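Local coordinates for Slr1951 protein (Synechocystis sp., PDB 3HX1), which is of unknown function but is an adenylate cyclase-like protein with a forkhead-associated (FHA) domain, a fold that in relatives recognises phosphothreonine peptides, at residues H12-L17 against V25-T30; R51-L56 against I70-E75. All coordinates share one frame; numbering follows the deposited sequence.

Contact 1: residues H12-L17 against V25-T30; sequences HILIIL and VLLTET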
loop_
_atom_site.group_PDB
_atom_site.type_symbol
_atom_site.label_atom_id
_atom_site.label_comp_id
_atom_site.label_asym_id
_atom_site.label_seq_id
_atom_site.Cartn_x
_atom_site.Cartn_y
_atom_site.Cartn_z
ATOM N N HIS A 12 -10.561 -4.899 -7.340
ATOM C CA HIS A 12 -9.683 -4.356 -6.303
ATOM C C HIS A 12 -9.056 -3.049 -6.754
ATOM O O HIS A 12 -8.237 -3.038 -7.678
ATOM C CB HIS A 12 -8.582 -5.367 -5.979
ATOM C CG HIS A 12 -9.106 -6.698 -5.534
ATOM N ND1 HIS A 12 -9.752 -6.877 -4.333
ATOM C CD2 HIS A 12 -9.111 -7.905 -6.150
ATOM C CE1 HIS A 12 -10.135 -8.139 -4.224
ATOM N NE2 HIS A 12 -9.759 -8.782 -5.311
ATOM N N ILE A 13 -9.436 -1.954 -6.095
ATOM C CA ILE A 13 -8.925 -0.632 -6.440
ATOM C C ILE A 13 -8.133 0.006 -5.312
ATOM O O ILE A 13 -8.571 0.029 -4.160
ATOM C CB ILE A 13 -10.067 0.336 -6.816
ATOM C CG1 ILE A 13 -10.819 -0.180 -8.045
ATOM C CG2 ILE A 13 -9.505 1.717 -7.095
ATOM C CD1 ILE A 13 -9.940 -0.421 -9.252
ATOM N N LEU A 14 -6.970 0.543 -5.659
ATOM C CA LEU A 14 -6.106 1.192 -4.688
ATOM C C LEU A 14 -6.025 2.694 -4.980
ATOM O O LEU A 14 -5.478 3.092 -6.016
ATOM C CB LEU A 14 -4.705 0.574 -4.762
ATOM C CG LEU A 14 -3.891 0.535 -3.471
ATOM C CD1 LEU A 14 -4.669 -0.246 -2.417
ATOM C CD2 LEU A 14 -2.537 -0.110 -3.722
ATOM N N ILE A 15 -6.577 3.521 -4.088
ATOM C CA ILE A 15 -6.511 4.969 -4.268
ATOM C C ILE A 15 -5.238 5.473 -3.585
ATOM O O ILE A 15 -5.125 5.473 -2.354
ATOM C CB ILE A 15 -7.730 5.695 -3.651
ATOM C CG1 ILE A 15 -9.023 5.181 -4.284
ATOM C CG2 ILE A 15 -7.611 7.206 -3.867
ATOM C CD1 ILE A 15 -9.533 3.912 -3.657
ATOM N N ILE A 16 -4.279 5.901 -4.392
ATOM C CA ILE A 16 -3.005 6.379 -3.880
ATOM C C ILE A 16 -2.895 7.897 -3.859
ATOM O O ILE A 16 -3.202 8.573 -4.844
ATOM C CB ILE A 16 -1.841 5.812 -4.723
ATOM C CG1 ILE A 16 -1.873 4.282 -4.662
ATOM C CG2 ILE A 16 -0.503 6.364 -4.220
ATOM C CD1 ILE A 16 -0.999 3.617 -5.674
ATOM N N LEU A 17 -2.443 8.423 -2.725
ATOM C CA LEU A 17 -2.265 9.857 -2.558
ATOM C C LEU A 17 -0.833 10.152 -2.151
ATOM O O LEU A 17 -0.397 9.746 -1.074
ATOM C CB LEU A 17 -3.205 10.391 -1.483
ATOM C CG LEU A 17 -2.988 11.871 -1.166
ATOM C CD1 LEU A 17 -3.174 12.683 -2.441
ATOM C CD2 LEU A 17 -3.952 12.325 -0.087
ATOM N N VAL A 25 -5.272 2.789 -8.878
ATOM C CA VAL A 25 -4.562 1.642 -9.413
ATOM C C VAL A 25 -5.466 0.430 -9.285
ATOM O O VAL A 25 -6.130 0.238 -8.260
ATOM C CB VAL A 25 -3.277 1.366 -8.617
ATOM C CG1 VAL A 25 -2.601 0.116 -9.138
ATOM C CG2 VAL A 25 -2.347 2.550 -8.715
ATOM N N LEU A 26 -5.503 -0.388 -10.327
ATOM C CA LEU A 26 -6.319 -1.590 -10.294
ATOM C C LEU A 26 -5.396 -2.697 -9.830
ATOM O O LEU A 26 -4.323 -2.889 -10.407
ATOM C CB LEU A 26 -6.852 -1.902 -11.686
ATOM C CG LEU A 26 -7.650 -3.197 -11.763
ATOM C CD1 LEU A 26 -8.980 -3.007 -11.053
ATOM C CD2 LEU A 26 -7.860 -3.574 -13.223
ATOM N N LEU A 27 -5.785 -3.401 -8.772
ATOM C CA LEU A 27 -4.961 -4.490 -8.251
ATOM C C LEU A 27 -5.324 -5.770 -8.992
ATOM O O LEU A 27 -6.429 -6.297 -8.856
ATOM C CB LEU A 27 -5.181 -4.636 -6.753
ATOM C CG LEU A 27 -3.981 -4.249 -5.887
ATOM C CD1 LEU A 27 -3.283 -3.027 -6.432
ATOM C CD2 LEU A 27 -4.468 -4.009 -4.468
ATOM N N THR A 28 -4.372 -6.259 -9.775
ATOM C CA THR A 28 -4.574 -7.431 -10.615
ATOM C C THR A 28 -3.720 -8.640 -10.265
ATOM O O THR A 28 -4.169 -9.781 -10.384
ATOM C CB THR A 28 -4.291 -7.042 -12.102
ATOM O OG1 THR A 28 -5.432 -6.370 -12.654
ATOM C CG2 THR A 28 -3.951 -8.262 -12.935
ATOM N N GLU A 29 -2.488 -8.392 -9.836
ATOM C CA GLU A 29 -1.565 -9.476 -9.533
ATOM C C GLU A 29 -1.617 -10.075 -8.131
ATOM O O GLU A 29 -2.349 -9.610 -7.259
ATOM C CB GLU A 29 -0.132 -9.030 -9.847
ATOM C CG GLU A 29 0.103 -8.666 -11.315
ATOM C CD GLU A 29 -0.314 -9.780 -12.267
ATOM O OE1 GLU A 29 0.248 -10.891 -12.165
ATOM O OE2 GLU A 29 -1.207 -9.545 -13.111
ATOM N N THR A 30 -0.806 -11.112 -7.942
ATOM C CA THR A 30 -0.710 -11.855 -6.696
ATOM C C THR A 30 0.223 -11.238 -5.664
ATOM O O THR A 30 0.003 -11.359 -4.453
ATOM C CB THR A 30 -0.221 -13.279 -6.982
ATOM O OG1 THR A 30 -1.239 -13.994 -7.691
ATOM C CG2 THR A 30 0.118 -14.003 -5.693
HETATM O O HOH W 1 -9.005 -6.471 -9.463
#
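Leu14 and Val25 face each other as an antiparallel hydrogen-bonded pair, and the tightly packed part of the contact is built around them. Two bonds join their backbones: Leu14 N reaches Val25 O at 2.8 Å, in the plane of that carbonyl, and Val25 N returns to Leu14 O at 2.9 Å along a more bent path. On the same face, which also carries His12, Ile16 and Leu27, the CD2 branch of Leu14 meets CD1 of Leu27 at 4.1 Å. At the other end of this row, Ile16 CD1 touches Val25 CG2 at 3.5 Å; Val25 CG1 is anti to the backbone N (chi1 176°), which leaves CG2 beside that N, and the extended end of Ile16 (chi2 167°) carries CD1 to it. Ile42 of the short strand 42-43 packs on Leu14, Ile16 and Leu27, all three of them buried.

Strands 11-18 and 21-27 form a beta hairpin at one edge of an antiparallel sheet in the FHA beta sandwich, with strand 21-27 outermost and strand 109-115 on the far side of 11-18.

The reverse face is looser. Here Ile13 opposes Leu26 as a non-hydrogen-bonded pair, and the contact narrows to methyl against methyl, Ile13 CD1 to Leu26 CD1, while Leu26 is exposed to solvent. Toward the end of the pairing, Leu27 N still bonds His12 O at 2.7 Å, but the return link is made by a water that accepts from His12 N (3.1 Å) and donates to Leu27 O. The His12 ring is engaged by strand 109-115: ND1 hydrogen-bonds to Tyr112 OH, and the ring stacks on Tyr114.

Contact 2: residues R51-L56 against I70-E75; sequences RIHAVL and IIDGDE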
loop_
_atom_site.group_PDB
_atom_site.type_symbol
_atom_site.label_atom_id
_atom_site.label_comp_id
_atom_site.label_asym_id
_atom_site.label_seq_id
_atom_site.Cartn_x
_atom_site.Cartn_y
_atom_site.Cartn_z
ATOM N N ARG A 51 12.383 3.071 -0.301
ATOM C CA ARG A 51 12.472 2.631 -1.688
ATOM C C ARG A 51 11.474 1.526 -1.934
ATOM O O ARG A 51 10.781 1.535 -2.952
ATOM C CB ARG A 51 13.900 2.192 -2.003
ATOM C CG ARG A 51 14.801 3.411 -2.080
ATOM C CD ARG A 51 16.250 3.095 -2.348
ATOM N NE ARG A 51 16.979 4.336 -2.573
ATOM C CZ ARG A 51 18.296 4.419 -2.716
ATOM N NH1 ARG A 51 19.039 3.321 -2.654
ATOM N NH2 ARG A 51 18.863 5.604 -2.924
ATOM N N ILE A 52 11.410 0.588 -0.990
ATOM C CA ILE A 52 10.466 -0.527 -1.029
ATOM C C ILE A 52 9.924 -0.540 0.395
ATOM O O ILE A 52 10.566 -1.048 1.314
ATOM C CB ILE A 52 11.149 -1.887 -1.314
ATOM C CG1 ILE A 52 11.870 -1.864 -2.665
ATOM C CG2 ILE A 52 10.099 -2.984 -1.292
ATOM C CD1 ILE A 52 10.955 -1.905 -3.896
ATOM N N HIS A 53 8.736 0.033 0.563
ATOM C CA HIS A 53 8.096 0.172 1.868
ATOM C C HIS A 53 7.276 -1.019 2.358
ATOM O O HIS A 53 7.185 -1.263 3.562
ATOM C CB HIS A 53 7.204 1.413 1.842
ATOM C CG HIS A 53 6.970 2.013 3.190
ATOM N ND1 HIS A 53 7.685 3.097 3.658
ATOM C CD2 HIS A 53 6.091 1.685 4.173
ATOM C CE1 HIS A 53 7.255 3.417 4.868
ATOM N NE2 HIS A 53 6.288 2.576 5.202
ATOM N N ALA A 54 6.663 -1.755 1.443
ATOM C CA ALA A 54 5.860 -2.886 1.855
ATOM C C ALA A 54 5.550 -3.817 0.695
ATOM O O ALA A 54 6.050 -3.625 -0.415
ATOM C CB ALA A 54 4.572 -2.380 2.471
ATOM N N VAL A 55 4.735 -4.835 0.969
ATOM C CA VAL A 55 4.320 -5.784 -0.054
ATOM C C VAL A 55 2.855 -6.176 0.125
ATOM O O VAL A 55 2.320 -6.158 1.232
ATOM C CB VAL A 55 5.174 -7.067 -0.034
ATOM C CG1 VAL A 55 6.624 -6.726 -0.290
ATOM C CG2 VAL A 55 5.007 -7.778 1.300
ATOM N N LEU A 56 2.220 -6.523 -0.987
ATOM C CA LEU A 56 0.824 -6.929 -1.015
ATOM C C LEU A 56 0.766 -8.327 -1.591
ATOM O O LEU A 56 1.237 -8.561 -2.708
ATOM C CB LEU A 56 0.010 -5.999 -1.915
ATOM C CG LEU A 56 -0.217 -4.570 -1.436
ATOM C CD1 LEU A 56 -0.868 -3.775 -2.547
ATOM C CD2 LEU A 56 -1.090 -4.579 -0.190
ATOM N N ILE A 70 -1.232 -6.869 3.512
ATOM C CA ILE A 70 -0.086 -5.976 3.358
ATOM C C ILE A 70 0.900 -6.198 4.502
ATOM O O ILE A 70 0.524 -6.189 5.668
ATOM C CB ILE A 70 -0.517 -4.478 3.330
ATOM C CG1 ILE A 70 0.733 -3.592 3.299
ATOM C CG2 ILE A 70 -1.390 -4.149 4.547
ATOM C CD1 ILE A 70 0.468 -2.112 3.148
ATOM N N ILE A 71 2.164 -6.408 4.159
ATOM C CA ILE A 71 3.191 -6.643 5.150
ATOM C C ILE A 71 4.181 -5.492 5.075
ATOM O O ILE A 71 4.499 -5.023 3.990
ATOM C CB ILE A 71 3.920 -7.980 4.868
ATOM C CG1 ILE A 71 2.928 -9.144 4.947
ATOM C CG2 ILE A 71 5.035 -8.201 5.867
ATOM C CD1 ILE A 71 2.347 -9.560 3.629
ATOM N N ASP A 72 4.660 -5.028 6.225
ATOM C CA ASP A 72 5.615 -3.933 6.254
ATOM C C ASP A 72 7.005 -4.445 5.918
ATOM O O ASP A 72 7.348 -5.581 6.249
ATOM C CB ASP A 72 5.626 -3.267 7.637
ATOM C CG ASP A 72 6.632 -2.125 7.733
ATOM O OD1 ASP A 72 6.515 -1.133 6.975
ATOM O OD2 ASP A 72 7.548 -2.220 8.576
ATOM N N GLY A 73 7.787 -3.598 5.248
ATOM C CA GLY A 73 9.152 -3.946 4.867
ATOM C C GLY A 73 9.311 -4.438 3.440
ATOM O O GLY A 73 8.323 -4.789 2.789
ATOM N N ASP A 74 10.546 -4.461 2.944
ATOM C CA ASP A 74 10.791 -4.929 1.571
ATOM C C ASP A 74 10.772 -6.450 1.476
ATOM O O ASP A 74 10.461 -7.135 2.455
ATOM C CB ASP A 74 12.116 -4.385 1.003
ATOM C CG ASP A 74 13.299 -4.613 1.926
ATOM O OD1 ASP A 74 13.363 -5.677 2.580
ATOM O OD2 ASP A 74 14.179 -3.723 1.981
ATOM N N GLU A 75 11.088 -6.975 0.296
ATOM C CA GLU A 75 11.087 -8.422 0.076
ATOM C C GLU A 75 12.096 -9.175 0.944
ATOM O O GLU A 75 11.899 -10.347 1.259
ATOM C CB GLU A 75 11.343 -8.726 -1.401
ATOM C CG GLU A 75 10.127 -8.541 -2.303
ATOM C CD GLU A 75 10.449 -8.793 -3.767
ATOM O OE1 GLU A 75 11.125 -7.937 -4.382
ATOM O OE2 GLU A 75 10.037 -9.849 -4.299
#
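Ile52 and Asp74 cross at about a right angle, with CG2 of the isoleucine set against the Asp74 CB at 3.4 Å. Asp74 CG stands between its own N and carbonyl carbon (chi1 51°), and OD1 is held by the backbone N of Gln78. The His53 ring and the Asp72 carboxylate cross obliquely, their planes 67° apart, and CD2 of His53 comes to 4.0 Å from OD1 of Asp72. The ring nitrogens bond elsewhere, NE2 to Gly83 O and ND1 to Ser50 N. His53 and Ala54 form a classic beta bulge opposite Ile34 of strand 31-35.

Beyond it the strands pair regularly as an antiparallel hairpin of the FHA domain. Val55 and Ile71 exchange two in-plane backbone bonds, and Val55 CG2 lies obliquely against Ile71 CB at 3.7 Å. On the opposite face Leu56 lays CD2 across Ile70 CB at 3.6 Å.

Gly73 N binds His53 O from above the carbonyl plane, at backbone angles that would jam a CB against the preceding carbonyl O and so call for glycine. The donor at Ser50 N and the acceptor at Gly83 O are consistent with a neutral His53 ring protonated on NE2, its rotation fixed at both nitrogens.

In the fold
The two contacts are successive beta hairpins, contact 1 closing before contact 2 opens, with centres about 15 Å apart on opposite sides of the chain's centre. They belong to different sheets: contact 1 joins strands 11-18 and 21-27 of the antiparallel sheet, 21-27 being its outermost strand, whereas contact 2 lies on the inner strands 54-58 and 68-72 of the mixed sheet. The chain passes from one to the other through strands 31-35 and 42-43. The two contacts touch through Leu56 CD1, which lies 4.1 Å from Leu27 CD2 and 4.2 Å from Leu14 CD2, so both hairpins contribute to one hydrophobic core, as expected of the FHA sandwich, whose interstrand loops bind phosphopeptides in relatives.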